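Local coordinates for maternal effect protein oskar (PDB 5A4A), which helps to induce the Drosophila germline as a germ plasm component and probably binds RNA through this SGNH-hydrolase-like OSK domain, at residues Thr6-Asp9 with Ser10-Thr13; Val51-Gly55 with Leu56-Gly60; Asp156-Ser159 with Cys160-Glu164; Asn191-Gly194 with Arg195-Leu199. One frame throughout, in Å; residues are numbered along the deposited sequence.

Contact 1 (Thr6-Asp9 with Ser10-Thr13); sequences TYND and SLLT. With SO4 (sulfate ion), chain E.
N8 and S10 meet through the carboxamide of N8, whose OD1 accepts from S10 N at 3.1 Å. The donor stands well above the carbonyl plane of the amide. A weak and unsettled bond from S10 OG may also reach N8 OD1. On its other end N8 ND2 donates to sulfate O2 at 2.9 Å, with an N-H...O angle of 162°, and it also bonds E49. The amide is therefore gripped at both ends. CG lies anti to the backbone N (chi1 -177°), which swings OD1 over the start of the turn. A leucine in place of N8 would probably leave S10 N without its side-chain acceptor and the sulfate without one of its donors. The backbone adds two i to i+3 bonds, L11 N to N8 O and L12 N to D9 O. Water 1 donates to D9 O and also bonds T13 OG1. Further out, L12 CD1 sits in plane at the edge of the Y7 ring, 3.9 Å from CE1, and the same methyl lies 3.2 Å from D9 OD1. N8, with R46 and H48 from elsewhere in the chain, holds a sulfate probably from the crystallisation liquor, consistent with a site able to hold an anion.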
# COMPACT_ATOMS: atom_id res chain seq x y z
N THR A 6 10.81 9.08 20.93
CA THR A 6 9.59 9.15 21.72
C THR A 6 8.39 8.89 20.83
O THR A 6 7.75 9.82 20.32
CB THR A 6 9.42 10.52 22.41
OG1 THR A 6 8.91 11.46 21.46
CG2 THR A 6 10.76 11.00 22.94
N TYR A 7 8.10 7.62 20.63
CA TYR A 7 6.96 7.19 19.85
C TYR A 7 6.29 6.10 20.67
O TYR A 7 6.85 5.65 21.68
CB TYR A 7 7.40 6.65 18.49
CG TYR A 7 8.54 5.66 18.58
CD1 TYR A 7 8.29 4.30 18.73
CD2 TYR A 7 9.86 6.08 18.51
CE1 TYR A 7 9.33 3.38 18.81
CE2 TYR A 7 10.91 5.17 18.59
CZ TYR A 7 10.64 3.83 18.74
OH TYR A 7 11.67 2.92 18.83
N ASN A 8 5.10 5.69 20.26
CA ASN A 8 4.40 4.61 20.94
C ASN A 8 5.15 3.28 20.77
O ASN A 8 5.27 2.79 19.67
CB ASN A 8 2.97 4.53 20.38
CG ASN A 8 2.13 3.48 21.06
OD1 ASN A 8 2.55 2.87 22.04
ND2 ASN A 8 0.94 3.26 20.54
N ASP A 9 5.65 2.71 21.87
CA ASP A 9 6.39 1.44 21.81
C ASP A 9 5.58 0.31 21.17
O ASP A 9 6.13 -0.61 20.55
CB ASP A 9 6.84 1.03 23.21
CG ASP A 9 7.66 -0.25 23.22
OD1 ASP A 9 8.82 -0.21 22.76
OD2 ASP A 9 7.15 -1.29 23.69
N SER A 10 4.26 0.39 21.30
CA SER A 10 3.36 -0.62 20.74
C SER A 10 3.48 -0.72 19.22
O SER A 10 3.10 -1.73 18.63
CB SER A 10 1.92 -0.33 21.12
OG SER A 10 1.75 -0.39 22.53
N LEU A 11 3.98 0.33 18.58
CA LEU A 11 4.12 0.33 17.12
C LEU A 11 5.22 -0.63 16.65
O LEU A 11 5.25 -1.03 15.50
CB LEU A 11 4.39 1.75 16.61
CG LEU A 11 3.24 2.76 16.73
CD1 LEU A 11 3.73 4.16 16.39
CD2 LEU A 11 2.06 2.37 15.85
N LEU A 12 6.11 -1.01 17.56
CA LEU A 12 7.26 -1.84 17.20
C LEU A 12 6.86 -3.28 16.95
O LEU A 12 7.59 -4.04 16.31
CB LEU A 12 8.33 -1.77 18.30
CG LEU A 12 9.15 -0.48 18.37
CD1 LEU A 12 9.82 -0.36 19.72
CD2 LEU A 12 10.19 -0.44 17.28
N THR A 13 5.71 -3.67 17.48
CA THR A 13 5.28 -5.06 17.41
C THR A 13 3.98 -5.18 16.66
O THR A 13 3.02 -4.47 16.94
CB THR A 13 5.09 -5.64 18.82
OG1 THR A 13 6.34 -5.59 19.52
CG2 THR A 13 4.61 -7.09 18.74
S SO4 E . -1.67 0.88 19.94
O1 SO4 E . -2.88 1.64 19.68
O2 SO4 E . -1.07 1.34 21.19
O3 SO4 E . -2.00 -0.54 20.03
O4 SO4 E . -0.71 1.09 18.87
O HOH W 1 6.60 -3.18 21.15

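Contact 2 (Val51-Gly55 with Leu56-Gly60); sequences VLQSG and LCVSG
S54 and C57 exchange two backbone hydrogen bonds: S54 N donates to C57 O at 2.8 Å, and C57 N returns a bond to S54 O at 3.1 Å. S59 N adds a third, to L52 O at 2.9 Å, in a nearly straight bond (N-H...O angle 172°). S54 and C57 are thus an antiparallel hydrogen-bonded pair, and Q53 and V58 are the non-hydrogen-bonded pair beside them. This is a tight beta hairpin closed by a type II' turn from S54 to C57. G55 takes the positive phi (60°) of that turn, where a CB would clash with L56 N. The hairpin joins the central sheet through strand 56-58, which runs parallel to strand 25-29.

Among the side-chain polar contacts, Q53 NE2 donates to V51 O at 2.9 Å. The acceptor lies in the plane of the Q53 amide, which helps to fix its rotation; NE2 stands above the carbonyl plane of V51. S59 OG bonds D31 and the backbone N of G182.

In the apolar contacts, Q53 CG stands between the backbone N and the carbonyl carbon (chi1 57°), which sets the side chain alongside V58. V58 CG2 lies 3.8 Å from Q53 CB. An alanine in place of Q53 would probably leave V51 O without this donor and uncover the methyls of V58. Beyond the paired strands, V51 CG1 lies 4.1 Å from V58 CG1 and 3.7 Å from S59 CB.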
# COMPACT_ATOMS: atom_id res chain seq x y z
N VAL A 51 -4.49 8.76 13.59
CA VAL A 51 -4.56 8.36 12.19
C VAL A 51 -4.85 6.86 12.15
O VAL A 51 -4.22 6.07 12.86
CB VAL A 51 -3.26 8.71 11.45
CG1 VAL A 51 -3.23 8.07 10.06
CG2 VAL A 51 -3.11 10.23 11.35
N LEU A 52 -5.82 6.48 11.33
CA LEU A 52 -6.28 5.10 11.30
C LEU A 52 -5.17 4.21 10.77
O LEU A 52 -4.54 4.53 9.76
CB LEU A 52 -7.45 5.00 10.33
CG LEU A 52 -8.57 4.01 10.63
CD1 LEU A 52 -9.20 4.36 11.98
CD2 LEU A 52 -9.59 4.10 9.52
N GLN A 53 -4.94 3.10 11.45
CA GLN A 53 -3.93 2.15 10.98
C GLN A 53 -4.15 0.79 11.61
O GLN A 53 -4.84 0.66 12.62
CB GLN A 53 -2.53 2.66 11.31
CG GLN A 53 -2.30 2.95 12.80
CD GLN A 53 -1.13 3.90 13.01
OE1 GLN A 53 0.02 3.47 13.13
NE2 GLN A 53 -1.43 5.20 13.03
N SER A 54 -3.55 -0.23 11.00
CA SER A 54 -3.59 -1.59 11.51
C SER A 54 -2.29 -2.21 11.05
O SER A 54 -2.12 -2.41 9.86
CB SER A 54 -4.75 -2.36 10.90
OG SER A 54 -4.80 -3.69 11.40
N GLY A 55 -1.38 -2.47 11.97
CA GLY A 55 -0.07 -2.97 11.61
C GLY A 55 0.66 -1.99 10.71
O GLY A 55 0.75 -0.80 11.01
N LEU A 56 1.19 -2.50 9.59
CA LEU A 56 1.94 -1.67 8.65
C LEU A 56 1.05 -1.02 7.59
O LEU A 56 1.55 -0.42 6.64
CB LEU A 56 3.06 -2.50 7.99
CG LEU A 56 3.99 -3.20 8.98
CD1 LEU A 56 5.01 -4.08 8.23
CD2 LEU A 56 4.72 -2.20 9.86
N CYS A 57 -0.27 -1.13 7.75
CA CYS A 57 -1.21 -0.38 6.91
C CYS A 57 -1.65 0.87 7.64
O CYS A 57 -2.33 0.79 8.66
CB CYS A 57 -2.45 -1.23 6.58
SG CYS A 57 -2.07 -2.56 5.39
N VAL A 58 -1.27 2.04 7.11
CA VAL A 58 -1.51 3.32 7.78
C VAL A 58 -2.12 4.32 6.80
O VAL A 58 -1.61 4.51 5.70
CB VAL A 58 -0.17 3.91 8.29
CG1 VAL A 58 -0.40 5.23 9.06
CG2 VAL A 58 0.60 2.89 9.17
N SER A 59 -3.21 4.98 7.21
CA SER A 59 -3.77 6.05 6.40
C SER A 59 -2.73 7.13 6.13
O SER A 59 -2.06 7.60 7.06
CB SER A 59 -4.99 6.68 7.09
OG SER A 59 -5.50 7.74 6.29
N GLY A 60 -2.57 7.51 4.87
CA GLY A 60 -1.61 8.54 4.50
C GLY A 60 -0.16 8.10 4.43
O GLY A 60 0.74 8.95 4.35

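Contact 3 (Asp156-Ser159 with Cys160-Glu164); sequences DIHS and CLINE
H158 and I162 meet across the turn, their side chains crossing at about a right angle. I162 CD1 lies 3.8 Å from H158 ND1, and I162 CG2 is equally far from H158 CE1. I162 CG1 stands between the backbone N and the carbonyl carbon (chi1 56°), which also brings it to 3.3 Å from S159 O. H158 rests on I138 and N142 of helix 132-148. The tightly packed side is that of I157, C160 and L161, which lie against helix 192-204. L161 N closes the turn there, donating to H158 O at 3.1 Å. C160 SG comes within 3.3 Å of I157 O.

The other side, with D156 and S159, is exposed and polar. S159 OG donates to the syn lone pair of D156 OD2, at 2.6 Å, while S159 N donates to D156 OD1 at 3.0 Å. The carboxylate is thus held by the hydroxyl and the backbone N-H of S159, and N121 also bonds OD1. Only the turn bonds are loose: C160 N to I157 O and I162 N to S159 O are weak. Water 2 donates to D156 O and takes a weak bond from C160 N. An Asx motif at D156 thus leads into a short 3-10 turn, just after strand 154-155.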
# COMPACT_ATOMS: atom_id res chain seq x y z
N ASP A 156 0.72 -7.72 -10.41
CA ASP A 156 -0.04 -6.69 -11.12
C ASP A 156 -1.51 -6.72 -10.69
O ASP A 156 -2.29 -7.55 -11.18
CB ASP A 156 0.13 -6.89 -12.64
CG ASP A 156 -0.85 -6.07 -13.48
OD1 ASP A 156 -1.38 -5.04 -13.00
OD2 ASP A 156 -1.08 -6.46 -14.63
N ILE A 157 -1.88 -5.84 -9.77
CA ILE A 157 -3.29 -5.69 -9.39
C ILE A 157 -4.01 -4.63 -10.22
O ILE A 157 -5.24 -4.57 -10.23
CB ILE A 157 -3.49 -5.36 -7.88
CG1 ILE A 157 -2.84 -4.02 -7.51
CG2 ILE A 157 -2.95 -6.49 -7.00
CD1 ILE A 157 -3.33 -3.45 -6.15
N HIS A 158 -3.23 -3.77 -10.89
CA HIS A 158 -3.79 -2.71 -11.71
C HIS A 158 -4.72 -3.26 -12.80
O HIS A 158 -5.82 -2.75 -13.00
CB HIS A 158 -2.66 -1.88 -12.36
CG HIS A 158 -3.14 -0.67 -13.09
ND1 HIS A 158 -3.44 -0.68 -14.44
CD2 HIS A 158 -3.38 0.60 -12.67
CE1 HIS A 158 -3.84 0.52 -14.81
NE2 HIS A 158 -3.81 1.32 -13.75
N SER A 159 -4.29 -4.31 -13.48
CA SER A 159 -5.03 -4.85 -14.63
C SER A 159 -6.45 -5.33 -14.31
O SER A 159 -7.35 -5.21 -15.13
CB SER A 159 -4.23 -5.96 -15.31
OG SER A 159 -3.06 -5.43 -15.91
N CYS A 160 -6.65 -5.87 -13.11
CA CYS A 160 -7.96 -6.41 -12.76
C CYS A 160 -9.02 -5.33 -12.55
O CYS A 160 -10.20 -5.63 -12.49
CB CYS A 160 -7.88 -7.34 -11.54
SG CYS A 160 -7.81 -6.55 -9.91
N LEU A 161 -8.59 -4.07 -12.46
CA LEU A 161 -9.51 -2.97 -12.21
C LEU A 161 -9.70 -2.06 -13.43
O LEU A 161 -10.32 -1.00 -13.33
CB LEU A 161 -9.05 -2.16 -10.98
CG LEU A 161 -9.09 -2.91 -9.64
CD1 LEU A 161 -8.48 -2.09 -8.52
CD2 LEU A 161 -10.52 -3.30 -9.26
N ILE A 162 -9.15 -2.46 -14.56
CA ILE A 162 -9.38 -1.75 -15.82
C ILE A 162 -10.00 -2.69 -16.85
O ILE A 162 -9.83 -3.91 -16.78
CB ILE A 162 -8.09 -1.12 -16.38
CG1 ILE A 162 -7.01 -2.20 -16.56
CG2 ILE A 162 -7.60 0.01 -15.46
CD1 ILE A 162 -5.76 -1.70 -17.25
N ASN A 163 -10.72 -2.11 -17.80
CA ASN A 163 -11.40 -2.91 -18.81
C ASN A 163 -10.54 -3.12 -20.06
O ASN A 163 -9.40 -2.68 -20.12
CB ASN A 163 -12.74 -2.29 -19.20
CG ASN A 163 -12.58 -1.05 -20.07
OD1 ASN A 163 -11.52 -0.42 -20.11
ND2 ASN A 163 -13.65 -0.69 -20.77
N GLU A 164 -11.14 -3.78 -21.04
CA GLU A 164 -10.51 -4.05 -22.33
C GLU A 164 -9.88 -2.82 -22.99
O GLU A 164 -8.93 -2.94 -23.77
CB GLU A 164 -11.54 -4.73 -23.25
O HOH W 2 -4.65 -7.57 -12.10

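Contact 4 (Asn191-Gly194 with Arg195-Leu199); sequences NKIG and RQRVL. With SO4 (sulfate ion), chain B.
The first turn of helix 192-204 carries a capped N terminus and a bound sulfate. N191 is the N-cap. Its OD1 accepts from G194 N at 2.9 Å, with an N-H...O angle of 171°. CG stands between the backbone N and the carbonyl carbon (chi1 69°), which turns OD1 back over the first turn. N191 ND2 is tied to D171 O. The regular i to i+4 ladder then starts with R195 N to N191 O at 2.8 Å and runs on through Q196, R197 and V198.

R195 folds back toward the helix start, its chain bent at chi3. One guanidinium face lies over the backbone at N191 C and K192 N. The sulfate, probably from the crystallisation liquor, meets the guanidinium at its edge. NH1 of R195 donates to sulfate O4 at 3.0 Å and NH2 to O2 at 2.9 Å. K192 N gives a third bond, to O3 at 2.9 Å, so three sulfate oxygens are gripped from this one turn. Q174 adds another donor. R195 NE makes a salt bridge to E40 of helix 31-40, and NH1 also bonds W190 O; these ties help fix the guanidinium's rotation. Water 3 joins K192 NZ and R195 NH2.

Further on, the aliphatic part of R197 runs beside I193, with CD 4.1 Å from I193 CG2. Water 4 links K192 O to Q196 NE2. The positive end of the helix dipole probably adds to the pull on the sulfate. An N-capped helix start with a backbone N-H and an arginine pointed at one anion is a common anion-binding motif.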
# COMPACT_ATOMS: atom_id res chain seq x y z
N ASN A 191 -15.09 -1.45 -4.11
CA ASN A 191 -16.32 -2.00 -3.53
C ASN A 191 -16.15 -3.50 -3.28
O ASN A 191 -15.03 -4.01 -3.38
CB ASN A 191 -17.56 -1.67 -4.37
CG ASN A 191 -17.59 -2.37 -5.71
OD1 ASN A 191 -16.76 -3.22 -6.02
ND2 ASN A 191 -18.57 -2.01 -6.53
N LYS A 192 -17.23 -4.20 -2.95
CA LYS A 192 -17.10 -5.63 -2.63
C LYS A 192 -16.48 -6.43 -3.79
O LYS A 192 -15.61 -7.26 -3.58
CB LYS A 192 -18.44 -6.24 -2.21
CG LYS A 192 -18.33 -7.73 -1.87
CD LYS A 192 -19.55 -8.23 -1.11
CE LYS A 192 -19.15 -9.05 0.12
NZ LYS A 192 -19.52 -8.36 1.39
N ILE A 193 -16.95 -6.16 -5.00
CA ILE A 193 -16.44 -6.83 -6.19
C ILE A 193 -14.96 -6.48 -6.42
O ILE A 193 -14.13 -7.36 -6.69
CB ILE A 193 -17.27 -6.45 -7.43
CG1 ILE A 193 -18.73 -6.88 -7.24
CG2 ILE A 193 -16.67 -7.05 -8.69
CD1 ILE A 193 -19.69 -6.24 -8.24
N GLY A 194 -14.64 -5.20 -6.31
CA GLY A 194 -13.28 -4.72 -6.47
C GLY A 194 -12.32 -5.31 -5.46
O GLY A 194 -11.24 -5.78 -5.83
N ARG A 195 -12.71 -5.30 -4.19
CA ARG A 195 -11.87 -5.88 -3.15
C ARG A 195 -11.60 -7.35 -3.39
O ARG A 195 -10.50 -7.83 -3.22
CB ARG A 195 -12.51 -5.68 -1.78
CG ARG A 195 -12.59 -4.25 -1.32
CD ARG A 195 -13.03 -4.15 0.14
NE ARG A 195 -14.35 -4.71 0.42
CZ ARG A 195 -15.50 -4.04 0.33
NH1 ARG A 195 -15.50 -2.81 -0.13
NH2 ARG A 195 -16.65 -4.62 0.65
N GLN A 196 -12.63 -8.08 -3.78
CA GLN A 196 -12.42 -9.51 -4.01
C GLN A 196 -11.54 -9.77 -5.22
O GLN A 196 -10.71 -10.67 -5.18
CB GLN A 196 -13.74 -10.30 -4.08
CG GLN A 196 -13.57 -11.79 -3.72
CD GLN A 196 -12.94 -12.01 -2.34
OE1 GLN A 196 -12.06 -12.86 -2.17
NE2 GLN A 196 -13.41 -11.27 -1.33
N ARG A 197 -11.67 -8.97 -6.28
CA ARG A 197 -10.78 -9.12 -7.44
C ARG A 197 -9.31 -8.91 -7.07
O ARG A 197 -8.45 -9.69 -7.49
CB ARG A 197 -11.18 -8.20 -8.59
CG ARG A 197 -12.43 -8.67 -9.35
CD ARG A 197 -12.93 -7.61 -10.34
NE ARG A 197 -12.09 -7.50 -11.53
CZ ARG A 197 -12.23 -8.26 -12.61
NH1 ARG A 197 -13.16 -9.20 -12.64
NH2 ARG A 197 -11.44 -8.10 -13.65
N VAL A 198 -9.03 -7.87 -6.30
CA VAL A 198 -7.65 -7.55 -5.89
C VAL A 198 -7.10 -8.65 -4.99
O VAL A 198 -5.99 -9.13 -5.21
CB VAL A 198 -7.56 -6.20 -5.17
CG1 VAL A 198 -6.19 -6.03 -4.49
CG2 VAL A 198 -7.84 -5.05 -6.14
N LEU A 199 -7.89 -9.04 -4.00
CA LEU A 199 -7.48 -10.08 -3.06
C LEU A 199 -7.17 -11.38 -3.80
O LEU A 199 -6.15 -12.03 -3.53
CB LEU A 199 -8.56 -10.29 -1.99
CG LEU A 199 -8.24 -11.35 -0.93
CD1 LEU A 199 -6.97 -11.00 -0.16
CD2 LEU A 199 -9.43 -11.55 0.04
S SO4 B . -19.29 -2.14 -0.68
O1 SO4 B . -20.37 -1.20 -0.44
O2 SO4 B . -19.09 -2.99 0.49
O3 SO4 B . -19.62 -3.00 -1.81
O4 SO4 B . -18.07 -1.38 -0.93
O HOH W 3 -16.82 -7.16 2.24
O HOH W 4 -15.23 -8.77 -1.18

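How the contacts relate
The four contacts follow one another along the chain, and none nests in or crosses another. Contact 1 closes a turn near the N terminus, before strand 21-22. Contact 2 closes the hairpin that edges the sheet, and contacts 1 and 2 touch where L11 CD2 packs on Q53 OE1. Contact 3 closes the turn after strand 154-155, across the chain's centre from contacts 1 and 2. Contact 4 opens the last helix, 192-204. It meets contact 3 through a probable hydrogen bond from R197 NE to C160 O and through packing on V198. Contacts 1 and 3 lie farthest apart, their centres about 37 Å from each other.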